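Local coordinates for protein aspartate aminotransferase (PDB 3NRA) that probably catalyses the pyridoxal-phosphate-dependent transfer of the amino group between L-aspartate and 2-oxoglutarate, giving oxaloacetate and L-glutamate, at residues Glu53-Ala58 / Pro302-Asp307; Phe185-Asn190 / Val194-Glu199; Ala217-Ser222 / Tyr231-Ala236. All blocks are in the same frame, centred on the assembly; numbering follows the deposited sequence. Where two conformers were deposited one is given.

Contact 1: Glu53-Ala58 / Pro302-Asp307; sequences EPTPGA and PGWMED
Pro56 and Trp304 form the tight half of this surface contact. The pyrrolidine ring comes in from the direction opposite to the indole and sets its CD 3.1 Å above the indole plane, displaced toward the rim. There CD lies 3.3 Å from Trp304 NE1 and 3.4 Å from Trp304 CE2, with Pro56 CG close behind. Trp304 gets there by holding CG anti to its backbone N (chi1 178°), which carries the indole off the first turn of its helix and across to the loop. Thr55 crosses it at about a right angle: CG2 lies over one face of the indole, and OG1 comes to 3.7 Å from Trp304 CH2. That hydroxyl also makes a weak hydrogen bond with the carbonyl of Glu255, whose backbone pairs with Thr55 as well. Nothing polar bridges the two segments, so the contact rests on van der Waals and CH contacts with one large ring.

Toward Glu53 the packing thins out. Its carbonyl O lies at the indole edge, 4.2 Å from Trp304 CZ2, and is hydrogen-bonded instead to Arg308, one turn along the helix. The Glu53 carboxylate leads away from the tryptophan toward the exposed side, where a glycerol is bound nearby.

Both backbones are shaped for helix starts. Thr55 to Ala58 is a type II turn closed by Ala58 N to Thr55 O at 3.2 Å, with Gly57 as N-cap of helix 58-68, while Gly303 caps helix 304-324. The contact thus joins the N-terminal loop to the start of the long helix that, in fold type I aminotransferases, runs from the large domain into the small one.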
# COMPACT_ATOMS: atom_id res chain seq x y z
N GLU B 53 20.43 6.19 -12.37
CA GLU B 53 20.23 4.84 -11.82
C GLU B 53 19.88 4.86 -10.32
O GLU B 53 20.24 5.80 -9.61
CB GLU B 53 21.45 3.94 -12.07
CG GLU B 53 21.70 3.62 -13.57
CD GLU B 53 22.51 2.35 -13.82
OE1 GLU B 53 22.77 1.57 -12.87
OE2 GLU B 53 22.87 2.12 -14.97
N PRO B 54 19.20 3.79 -9.84
CA PRO B 54 19.00 3.63 -8.40
C PRO B 54 20.33 3.67 -7.64
O PRO B 54 21.35 3.28 -8.20
CB PRO B 54 18.39 2.23 -8.29
CG PRO B 54 17.72 2.01 -9.61
CD PRO B 54 18.57 2.69 -10.61
N THR B 55 20.30 4.18 -6.42
CA THR B 55 21.50 4.24 -5.59
C THR B 55 22.40 3.01 -5.80
O THR B 55 21.91 1.85 -5.76
CB THR B 55 21.14 4.31 -4.09
OG1 THR B 55 20.22 5.37 -3.85
CG2 THR B 55 22.40 4.53 -3.27
N PRO B 56 23.71 3.24 -6.04
CA PRO B 56 24.63 2.09 -6.08
C PRO B 56 24.62 1.40 -4.74
O PRO B 56 24.59 2.07 -3.70
CB PRO B 56 26.02 2.72 -6.32
CG PRO B 56 25.74 4.08 -6.86
CD PRO B 56 24.40 4.51 -6.31
N GLY B 57 24.62 0.08 -4.75
CA GLY B 57 24.57 -0.67 -3.50
C GLY B 57 23.19 -1.11 -3.06
O GLY B 57 23.09 -2.03 -2.26
N ALA B 58 22.13 -0.43 -3.51
CA ALA B 58 20.77 -0.76 -3.06
C ALA B 58 20.40 -2.21 -3.35
O ALA B 58 19.92 -2.91 -2.48
CB ALA B 58 19.77 0.17 -3.71
N PRO B 302 30.51 9.37 -0.74
CA PRO B 302 30.76 10.82 -0.83
C PRO B 302 30.83 11.34 -2.29
O PRO B 302 31.44 10.68 -3.14
CB PRO B 302 32.13 10.99 -0.14
CG PRO B 302 32.26 9.81 0.75
CD PRO B 302 31.53 8.68 0.09
N GLY B 303 30.15 12.45 -2.57
CA GLY B 303 30.14 13.06 -3.92
C GLY B 303 29.09 12.51 -4.91
O GLY B 303 28.87 13.11 -5.96
N TRP B 304 28.44 11.40 -4.58
CA TRP B 304 27.45 10.78 -5.50
C TRP B 304 26.19 11.66 -5.64
O TRP B 304 25.72 11.94 -6.74
CB TRP B 304 27.06 9.38 -5.00
CG TRP B 304 26.02 8.70 -5.85
CD1 TRP B 304 26.22 8.04 -7.02
CD2 TRP B 304 24.60 8.62 -5.59
NE1 TRP B 304 25.03 7.57 -7.51
CE2 TRP B 304 24.02 7.89 -6.64
CE3 TRP B 304 23.78 9.09 -4.56
CZ2 TRP B 304 22.65 7.62 -6.71
CZ3 TRP B 304 22.39 8.80 -4.62
CH2 TRP B 304 21.86 8.08 -5.68
N MSE B 305 25.66 12.09 -4.50
CA MSE B 305 24.51 12.95 -4.45
C MSE B 305 24.85 14.31 -5.08
O MSE B 305 24.05 14.90 -5.81
CB MSE B 305 24.07 13.14 -2.99
CG MSE B 305 22.80 13.99 -2.79
SE MSE B 305 21.30 13.41 -3.91
CE MSE B 305 21.37 11.68 -3.41
N GLU B 306 26.08 14.77 -4.83
CA GLU B 306 26.54 16.05 -5.31
C GLU B 306 26.66 16.05 -6.83
O GLU B 306 26.27 17.01 -7.47
CB GLU B 306 27.88 16.42 -4.66
CG GLU B 306 28.20 17.89 -4.67
CD GLU B 306 29.71 18.16 -4.43
OE1 GLU B 306 30.38 17.30 -3.80
OE2 GLU B 306 30.20 19.20 -4.89
N ASP B 307 27.23 14.98 -7.38
CA ASP B 307 27.23 14.79 -8.84
C ASP B 307 25.82 14.68 -9.41
O ASP B 307 25.52 15.25 -10.46
CB ASP B 307 28.02 13.56 -9.23
CG ASP B 307 29.50 13.70 -8.99
OD1 ASP B 307 30.05 14.82 -9.19
OD2 ASP B 307 30.12 12.69 -8.59

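Contact 2: Phe185-Asn190 / Val194-Glu199; sequences FSNPNN and VVYSAE
Asn187, Pro188 and Asn189 meet Val194 to Tyr196 where the chain doubles back in the Asn-Pro-Asn-Asn-Pro loop of the aminotransferase fold, at the exit of strand 182-186 in a beta-alpha-beta unit. A cis peptide bond before Pro188 shapes the bend, and Asn189 N donates to Val194 O at 2.9 Å, nearly along the C=O axis. Pro188 CB, a ring methylene, packs against the Val195 CG2 methyl where the chain turns back. The last asparagine, Asn190, turns the other way and binds O3 of the pyridoxal phosphate carried by position 253.

Asn187 has CG anti to its backbone N (chi1 -174°), swinging the amide across to the second segment. Its OD1 takes the N-H of Tyr196 at 3.1 Å in a straight bond (167°), although the donor sits above the carbonyl plane. The same OD1 lies in the plane of the tyrosine ring, at its edge, while ND2 reaches Tyr196 O through a water. Cut back to alanine, this position would probably leave the buried Tyr196 N-H without its acceptor and the water bridge to Tyr196 O broken.

Phe185 takes the less common rotamer (chi1 78°), with CG between its backbone N and carbonyl carbon. This brings its edge to the face of Tyr196 in a T-shaped stack, centroids 5.1 Å apart. Asn189 OD1 accepts from Ala192 N, and its ND2 also bonds to Pro134 O. Beyond the stack, Tyr196 OH donates to a water 2.7 Å away, which in turn donates a hydrogen bond to Ser186 O and accepts one from Asn189 ND2.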
# COMPACT_ATOMS: atom_id res chain seq x y z
N PHE B 185 0.99 20.33 2.25
CA PHE B 185 1.72 20.95 1.14
C PHE B 185 3.01 20.21 0.81
O PHE B 185 3.61 19.55 1.69
CB PHE B 185 2.00 22.45 1.43
CG PHE B 185 3.13 22.71 2.39
CD1 PHE B 185 3.02 22.39 3.72
CD2 PHE B 185 4.28 23.37 1.95
CE1 PHE B 185 4.06 22.66 4.62
CE2 PHE B 185 5.33 23.63 2.83
CZ PHE B 185 5.22 23.28 4.17
N SER B 186 3.41 20.29 -0.47
CA SER B 186 4.71 19.80 -0.90
C SER B 186 5.74 20.93 -0.96
O SER B 186 5.43 22.05 -1.37
CB SER B 186 4.62 19.06 -2.26
OG SER B 186 4.31 19.96 -3.30
N ASN B 187 6.96 20.61 -0.53
CA ASN B 187 8.09 21.52 -0.52
C ASN B 187 9.37 20.70 -0.77
O ASN B 187 9.76 19.94 0.09
CB ASN B 187 8.22 22.21 0.84
CG ASN B 187 9.29 23.26 0.84
OD1 ASN B 187 9.67 23.76 -0.21
ND2 ASN B 187 9.81 23.58 2.02
N PRO B 188 9.99 20.82 -1.98
CA PRO B 188 9.61 21.66 -3.09
C PRO B 188 8.24 21.31 -3.67
O PRO B 188 7.81 20.12 -3.64
CB PRO B 188 10.69 21.38 -4.12
CG PRO B 188 11.08 19.99 -3.87
CD PRO B 188 11.11 19.95 -2.35
N ASN B 189 7.54 22.35 -4.16
CA ASN B 189 6.27 22.19 -4.82
C ASN B 189 6.35 21.25 -6.02
O ASN B 189 7.29 21.35 -6.84
CB ASN B 189 5.75 23.55 -5.25
CG ASN B 189 4.40 23.47 -5.93
OD1 ASN B 189 4.31 23.52 -7.17
ND2 ASN B 189 3.34 23.38 -5.13
N ASN B 190 5.48 20.27 -6.02
CA ASN B 190 5.16 19.49 -7.20
C ASN B 190 3.80 20.05 -7.62
O ASN B 190 2.84 19.91 -6.88
CB ASN B 190 5.07 17.99 -6.83
CG ASN B 190 4.76 17.06 -8.02
OD1 ASN B 190 4.24 17.50 -9.06
ND2 ASN B 190 5.03 15.76 -7.83
N VAL B 194 9.34 25.02 -7.08
CA VAL B 194 9.72 26.12 -6.21
C VAL B 194 9.80 25.66 -4.74
O VAL B 194 9.07 24.78 -4.31
CB VAL B 194 8.75 27.33 -6.35
CG1 VAL B 194 8.76 27.86 -7.78
CG2 VAL B 194 7.36 26.96 -5.90
N VAL B 195 10.69 26.29 -4.00
CA VAL B 195 10.97 25.93 -2.60
C VAL B 195 10.49 27.08 -1.75
O VAL B 195 10.69 28.23 -2.12
CB VAL B 195 12.50 25.71 -2.40
CG1 VAL B 195 12.87 25.72 -0.93
CG2 VAL B 195 12.94 24.37 -3.08
N TYR B 196 9.87 26.79 -0.63
CA TYR B 196 9.32 27.87 0.22
C TYR B 196 10.47 28.57 0.94
O TYR B 196 11.41 27.94 1.35
CB TYR B 196 8.31 27.31 1.22
CG TYR B 196 6.98 26.90 0.59
CD1 TYR B 196 6.89 25.80 -0.25
CD2 TYR B 196 5.84 27.63 0.81
CE1 TYR B 196 5.69 25.44 -0.84
CE2 TYR B 196 4.63 27.28 0.22
CZ TYR B 196 4.57 26.18 -0.60
OH TYR B 196 3.37 25.82 -1.17
N SER B 197 10.43 29.89 1.00
CA SER B 197 11.47 30.68 1.68
C SER B 197 11.45 30.45 3.19
O SER B 197 10.45 29.95 3.73
CB SER B 197 11.25 32.18 1.43
OG SER B 197 10.11 32.64 2.14
N ALA B 198 12.54 30.81 3.86
CA ALA B 198 12.63 30.83 5.33
C ALA B 198 11.46 31.58 5.97
O ALA B 198 10.88 31.11 6.92
CB ALA B 198 13.98 31.48 5.78
N GLU B 199 11.08 32.70 5.38
CA GLU B 199 10.01 33.53 5.89
C GLU B 199 8.64 32.85 5.69
O GLU B 199 7.83 32.83 6.60
CB GLU B 199 10.05 34.93 5.20
CG GLU B 199 9.68 36.10 6.08
CD GLU B 199 8.16 36.25 6.33
OE1 GLU B 199 7.35 35.84 5.46
OE2 GLU B 199 7.78 36.82 7.40
O HOH W 1 3.20 23.34 -2.12
O HOH W 2 11.80 25.44 2.26

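Contact 3: Ala217-Ser222 / Tyr231-Ala236; sequences ADQLYS and YTHLRA
Gln219 and Ser222 make the direct touches on Tyr231 and His233, but the segment starts as strand. Ala217, still in the sheet, turns its methyl toward Leu234, and both side chains pack on Phe185. Asp218 points the opposite way, into the active site, where OD2 is hydrogen-bonded to N1 of the pyridoxal phosphate; such a carboxylate is the usual partner of the pyridine nitrogen in this fold.

Gln219 then does most of the work. With CG anti to its carbonyl carbon (chi1 -50°) and the chain extended beyond, the amide reaches His233, and NE2 donates to ND1 at 3.0 Å, tilted 17° from the imidazole plane. OE1 accepts from two waters, one also bound to Arg235 N and the other to Thr232 O and Leu234 N, so the amide is gripped at both ends. Tyr231 comes in at a slant, its OH against the Gln219 chain, 3.1 Å from Gln219 CD, with the phenol ring nearly perpendicular to the amide; its hydrogen bond goes to Asn187 O. The phenol also braces the imidazole, Tyr231 CE1 standing 3.4 Å above the ring plane of His233.

A type I turn closes the segment. Ser222 N and OG both donate to Gln219 O, OG at 2.6 Å on a lone pair, and Ser222 CB rests 3.5 Å from Tyr231 CZ. Around the contact, Ala217 and Gln219 pair by backbone with strand 245-249 and Asp218 with the end of strand 182-186, while Thr232 and Leu234 lie against helix 198-211.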
# COMPACT_ATOMS: atom_id res chain seq x y z
N ALA B 217 3.95 18.10 5.92
CA ALA B 217 4.91 18.69 4.99
C ALA B 217 5.52 17.59 4.11
O ALA B 217 6.21 16.70 4.61
CB ALA B 217 5.99 19.43 5.73
N ASP B 218 5.18 17.61 2.82
CA ASP B 218 5.63 16.59 1.87
C ASP B 218 6.95 17.07 1.21
O ASP B 218 6.95 17.86 0.24
CB ASP B 218 4.52 16.32 0.83
CG ASP B 218 4.84 15.16 -0.11
OD1 ASP B 218 6.01 14.76 -0.18
OD2 ASP B 218 3.91 14.68 -0.80
N GLN B 219 8.06 16.57 1.74
CA GLN B 219 9.40 16.99 1.35
C GLN B 219 10.08 15.96 0.51
O GLN B 219 11.33 15.84 0.51
CB GLN B 219 10.21 17.30 2.61
CG GLN B 219 9.48 18.25 3.62
CD GLN B 219 10.43 18.80 4.71
OE1 GLN B 219 10.11 19.79 5.39
NE2 GLN B 219 11.61 18.18 4.85
N LEU B 220 9.27 15.25 -0.28
CA LEU B 220 9.73 14.12 -1.11
C LEU B 220 10.99 14.42 -1.88
O LEU B 220 11.92 13.58 -1.93
CB LEU B 220 8.64 13.73 -2.09
CG LEU B 220 8.89 12.52 -3.03
CD1 LEU B 220 9.68 12.94 -4.31
CD2 LEU B 220 9.55 11.33 -2.30
N TYR B 221 11.03 15.59 -2.54
CA TYR B 221 12.15 15.88 -3.45
C TYR B 221 13.17 16.88 -2.84
O TYR B 221 14.03 17.42 -3.55
CB TYR B 221 11.60 16.38 -4.82
CG TYR B 221 12.06 15.60 -6.03
CD1 TYR B 221 13.34 15.09 -6.14
CD2 TYR B 221 11.19 15.40 -7.12
CE1 TYR B 221 13.77 14.44 -7.30
CE2 TYR B 221 11.61 14.69 -8.25
CZ TYR B 221 12.89 14.24 -8.34
OH TYR B 221 13.31 13.54 -9.49
N SER B 222 13.12 17.05 -1.52
CA SER B 222 13.88 18.12 -0.83
C SER B 222 15.37 17.86 -0.79
O SER B 222 16.13 18.79 -0.64
CB SER B 222 13.37 18.29 0.61
OG SER B 222 13.51 17.07 1.35
N TYR B 231 16.79 25.90 1.62
CA TYR B 231 15.65 25.06 2.00
C TYR B 231 15.45 25.15 3.49
O TYR B 231 16.41 25.01 4.26
CB TYR B 231 15.87 23.60 1.58
CG TYR B 231 14.65 22.75 1.74
CD1 TYR B 231 14.31 22.20 2.98
CD2 TYR B 231 13.77 22.58 0.69
CE1 TYR B 231 13.17 21.44 3.14
CE2 TYR B 231 12.62 21.83 0.84
CZ TYR B 231 12.32 21.27 2.08
OH TYR B 231 11.17 20.52 2.22
N THR B 232 14.19 25.32 3.91
CA THR B 232 13.85 25.45 5.32
C THR B 232 12.83 24.36 5.71
O THR B 232 11.77 24.21 5.06
CB THR B 232 13.26 26.83 5.59
OG1 THR B 232 14.08 27.81 4.97
CG2 THR B 232 13.18 27.11 7.09
N HIS B 233 13.14 23.62 6.78
CA HIS B 233 12.32 22.52 7.24
C HIS B 233 11.33 23.00 8.28
O HIS B 233 11.71 23.36 9.39
CB HIS B 233 13.20 21.43 7.84
CG HIS B 233 14.15 20.83 6.87
ND1 HIS B 233 13.85 19.70 6.14
CD2 HIS B 233 15.42 21.17 6.53
CE1 HIS B 233 14.87 19.39 5.36
NE2 HIS B 233 15.85 20.26 5.58
N LEU B 234 10.04 22.96 7.92
CA LEU B 234 8.95 23.38 8.84
C LEU B 234 9.09 22.77 10.23
O LEU B 234 8.89 23.44 11.21
CB LEU B 234 7.58 23.01 8.26
CG LEU B 234 6.37 23.55 9.04
CD1 LEU B 234 6.39 25.06 9.03
CD2 LEU B 234 5.04 23.02 8.46
N ARG B 235 9.46 21.48 10.28
CA ARG B 235 9.51 20.73 11.56
C ARG B 235 10.57 21.19 12.54
O ARG B 235 10.53 20.82 13.70
CB ARG B 235 9.72 19.21 11.29
CG ARG B 235 11.14 18.80 10.90
CD ARG B 235 11.18 17.31 10.48
NE ARG B 235 10.69 16.49 11.58
CZ ARG B 235 11.43 16.02 12.58
NH1 ARG B 235 12.77 16.15 12.59
NH2 ARG B 235 10.82 15.37 13.59
N ALA B 236 11.56 21.95 12.05
CA ALA B 236 12.59 22.55 12.87
C ALA B 236 12.27 23.99 13.30
O ALA B 236 13.01 24.56 14.09
CB ALA B 236 13.96 22.51 12.13
O HOH W 3 9.57 19.63 8.06
O HOH W 4 9.56 22.40 4.96

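Overall arrangement
Contacts 2 and 3 are buried neighbours, their centres about 8 Å apart, and share the central sheet: strands 182-186 and 214-218 pair side by side, and both contacts lean on helix 198-211. The tyrosine of contact 3 and the asparagine loop of contact 2 are hydrogen-bonded, and each first segment sends a polar side chain to the cofactor. Their chemistry is side-chain amides, waters and stacked or crossed rings. Contact 1 lies at the surface, about 24 and 21 Å from their centres, and encloses both along the chain. It joins a loop to the long helix 304-324 by packing around one indole, with no hydrogen bond between its segments.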